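Local coordinates for prolyl-tRNA synthetase (Naegleria fowleri, PDB 6NAB) that catalyses the ATP-dependent attachment of proline to its cognate tRNA by way of a prolyl-adenylate intermediate, at the interface of chains A and B. Residues are numbered along the deposited sequence; one frame, centred on the assembly and turned at random. Chains: chain A/B, Prolyl-tRNA synthetase.

The interface of chains A and B. Residues chain A 78-79, 102; chain B 44, 116, 147, 149, 151.
A:Phe79 pushes its ring into a pocket of chain B formed by B:Leu116, B:Val149, B:Trp151 and B:Cys44, and makes the apolar centre of this patch. The far end of the ring leads: CE1 of A:Phe79 lies 3.7 Å from the methyl CD1 of B:Leu116, and CZ of A:Phe79 is 3.8 Å from CG2 of B:Val149, both aliphatic chains coming from the direction opposite to the phenyl group. B:Leu116 is extended beyond its CB, chi2 -176°, which carries CD1 forward to bridge CE1 and CZ. The two methyls of B:Val149 straddle the ring edge at CZ. The indole of B:Trp151 approaches edge to face, its CZ3 pointing at the phenyl face over CE2 of A:Phe79, 4.0 Å away, with the two planes close to perpendicular. Nearer the root of the ring, the thiol SG of B:Cys44 closes the pocket 3.9 Å from CD2 of A:Phe79.

Farther out, A:Val102 of strand 100-105 adds its CG2 to the same B:Leu116 methyl, 4.0 Å from CD1. Having CG anti to the backbone N (chi1 173°) lays CD2 of A:Leu78 over the phenyl face opposite the indole, and also against CG2 of B:Val149 and the amide of B:Asn147. Held between A:Leu78 and the indole edge, the phenyl ring is probably limited in its rotation. B:Asn147 crosses A:Leu78 at about a right angle, its ND2 packing 4.1 Å from CD2 of A:Leu78 as the polar margin of the patch.

Repeated about the two-fold axis, this aromatic plug probably helps hold the two subunits together in the dimer typical of class II synthetases.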
ATOM      1  N   LEU A  78     -10.948  -2.521  -6.419  1.00 15.25           N
ATOM      2  CA  LEU A  78     -11.071  -1.153  -6.923  1.00 19.18           C
ATOM      3  C   LEU A  78     -12.438  -0.872  -7.544  1.00 18.24           C
ATOM      4  O   LEU A  78     -12.884   0.283  -7.558  1.00 16.98           O
ATOM      5  CB  LEU A  78      -9.992  -0.913  -7.984  1.00 19.28           C
ATOM      6  CG  LEU A  78      -9.949   0.366  -8.823  1.00 19.11           C
ATOM      7  CD1 LEU A  78      -9.572   1.577  -7.947  1.00 13.06           C
ATOM      8  CD2 LEU A  78      -8.989   0.208 -10.003  1.00 18.45           C
ATOM      9  N   PHE A  79     -13.074  -1.887  -8.116  1.00 15.55           N
ATOM     10  CA  PHE A  79     -14.284  -1.753  -8.911  1.00 23.81           C
ATOM     11  C   PHE A  79     -15.520  -2.037  -8.074  1.00 24.68           C
ATOM     12  O   PHE A  79     -15.504  -2.886  -7.179  1.00 21.51           O
ATOM     13  CB  PHE A  79     -14.268  -2.725 -10.097  1.00 18.63           C
ATOM     14  CG  PHE A  79     -13.094  -2.531 -11.019  1.00 21.84           C
ATOM     15  CD1 PHE A  79     -12.985  -1.381 -11.781  1.00 21.96           C
ATOM     16  CD2 PHE A  79     -12.093  -3.485 -11.104  1.00 27.87           C
ATOM     17  CE1 PHE A  79     -11.905  -1.188 -12.629  1.00 24.18           C
ATOM     18  CE2 PHE A  79     -11.004  -3.295 -11.944  1.00 28.78           C
ATOM     19  CZ  PHE A  79     -10.912  -2.144 -12.704  1.00 27.77           C
ATOM     20  N   VAL A 102     -15.632   2.771 -15.902  1.00 22.19           N
ATOM     21  CA  VAL A 102     -14.963   1.966 -16.918  1.00 22.75           C
ATOM     22  C   VAL A 102     -16.019   1.338 -17.814  1.00 21.97           C
ATOM     23  O   VAL A 102     -16.942   0.664 -17.332  1.00 27.45           O
ATOM     24  CB  VAL A 102     -14.081   0.878 -16.279  1.00 23.05           C
ATOM     25  CG1 VAL A 102     -13.493  -0.030 -17.368  1.00 27.55           C
ATOM     26  CG2 VAL A 102     -12.989   1.502 -15.423  1.00 18.38           C
TER
ATOM     27  N   CYS B  44     -12.069 -10.432  -9.963  1.00 19.43           N
ATOM     28  CA  CYS B  44     -11.611  -9.657  -8.816  1.00 19.52           C
ATOM     29  C   CYS B  44     -12.014 -10.381  -7.537  1.00 24.37           C
ATOM     30  O   CYS B  44     -13.094 -10.976  -7.465  1.00 21.44           O
ATOM     31  CB  CYS B  44     -12.197  -8.232  -8.836  1.00 24.50           C
ATOM     32  SG  CYS B  44     -11.723  -7.246 -10.297  1.00 24.36           S
ATOM     33  N   LEU B 116      -6.573   2.712 -17.280  1.00 15.71           N
ATOM     34  CA  LEU B 116      -6.026   2.226 -16.022  1.00 15.79           C
ATOM     35  C   LEU B 116      -4.702   1.518 -16.289  1.00 18.34           C
ATOM     36  O   LEU B 116      -4.577   0.761 -17.258  1.00 15.22           O
ATOM     37  CB  LEU B 116      -7.009   1.271 -15.339  1.00 17.70           C
ATOM     38  CG  LEU B 116      -8.420   1.798 -15.071  1.00 24.06           C
ATOM     39  CD1 LEU B 116      -9.237   0.756 -14.312  1.00 21.40           C
ATOM     40  CD2 LEU B 116      -8.335   3.099 -14.293  1.00 28.30           C
ATOM     41  N   ASN B 147      -1.766  -1.320  -7.071  1.00 12.25           N
ATOM     42  CA  ASN B 147      -2.670  -2.205  -7.787  1.00 14.45           C
ATOM     43  C   ASN B 147      -2.575  -1.939  -9.289  1.00 16.38           C
ATOM     44  O   ASN B 147      -2.304  -0.821  -9.731  1.00 22.43           O
ATOM     45  CB  ASN B 147      -4.120  -2.034  -7.303  1.00 17.97           C
ATOM     46  CG  ASN B 147      -4.618  -0.592  -7.394  1.00 22.87           C
ATOM     47  OD1 ASN B 147      -3.835   0.356  -7.458  1.00 23.72           O
ATOM     48  ND2 ASN B 147      -5.934  -0.432  -7.404  1.00 21.59           N
ATOM     49  N   VAL B 149      -4.314  -3.246 -13.304  1.00 15.24           N
ATOM     50  CA  VAL B 149      -5.495  -3.789 -13.980  1.00 17.20           C
ATOM     51  C   VAL B 149      -5.096  -4.338 -15.347  1.00 13.50           C
ATOM     52  O   VAL B 149      -4.560  -3.605 -16.188  1.00 19.73           O
ATOM     53  CB  VAL B 149      -6.591  -2.719 -14.123  1.00 17.24           C
ATOM     54  CG1 VAL B 149      -7.751  -3.229 -14.946  1.00 14.55           C
ATOM     55  CG2 VAL B 149      -7.065  -2.213 -12.709  1.00 15.01           C
ATOM     56  N   TRP B 151      -7.265  -6.557 -18.167  1.00 18.13           N
ATOM     57  CA  TRP B 151      -8.561  -7.167 -18.447  1.00 27.81           C
ATOM     58  C   TRP B 151      -8.319  -8.489 -19.171  1.00 31.46           C
ATOM     59  O   TRP B 151      -8.526  -8.632 -20.376  1.00 34.72           O
ATOM     60  CB  TRP B 151      -9.457  -6.228 -19.236  1.00 33.86           C
ATOM     61  CG  TRP B 151     -10.877  -6.389 -18.825  1.00 40.38           C
ATOM     62  CD1 TRP B 151     -11.878  -7.001 -19.528  1.00 41.33           C
ATOM     63  CD2 TRP B 151     -11.445  -5.996 -17.576  1.00 38.93           C
ATOM     64  NE1 TRP B 151     -13.043  -6.976 -18.804  1.00 42.19           N
ATOM     65  CE2 TRP B 151     -12.802  -6.368 -17.598  1.00 43.11           C
ATOM     66  CE3 TRP B 151     -10.938  -5.351 -16.440  1.00 43.86           C
ATOM     67  CZ2 TRP B 151     -13.663  -6.114 -16.529  1.00 47.14           C
ATOM     68  CZ3 TRP B 151     -11.793  -5.100 -15.379  1.00 41.98           C
ATOM     69  CH2 TRP B 151     -13.137  -5.482 -15.430  1.00 43.70           C
TER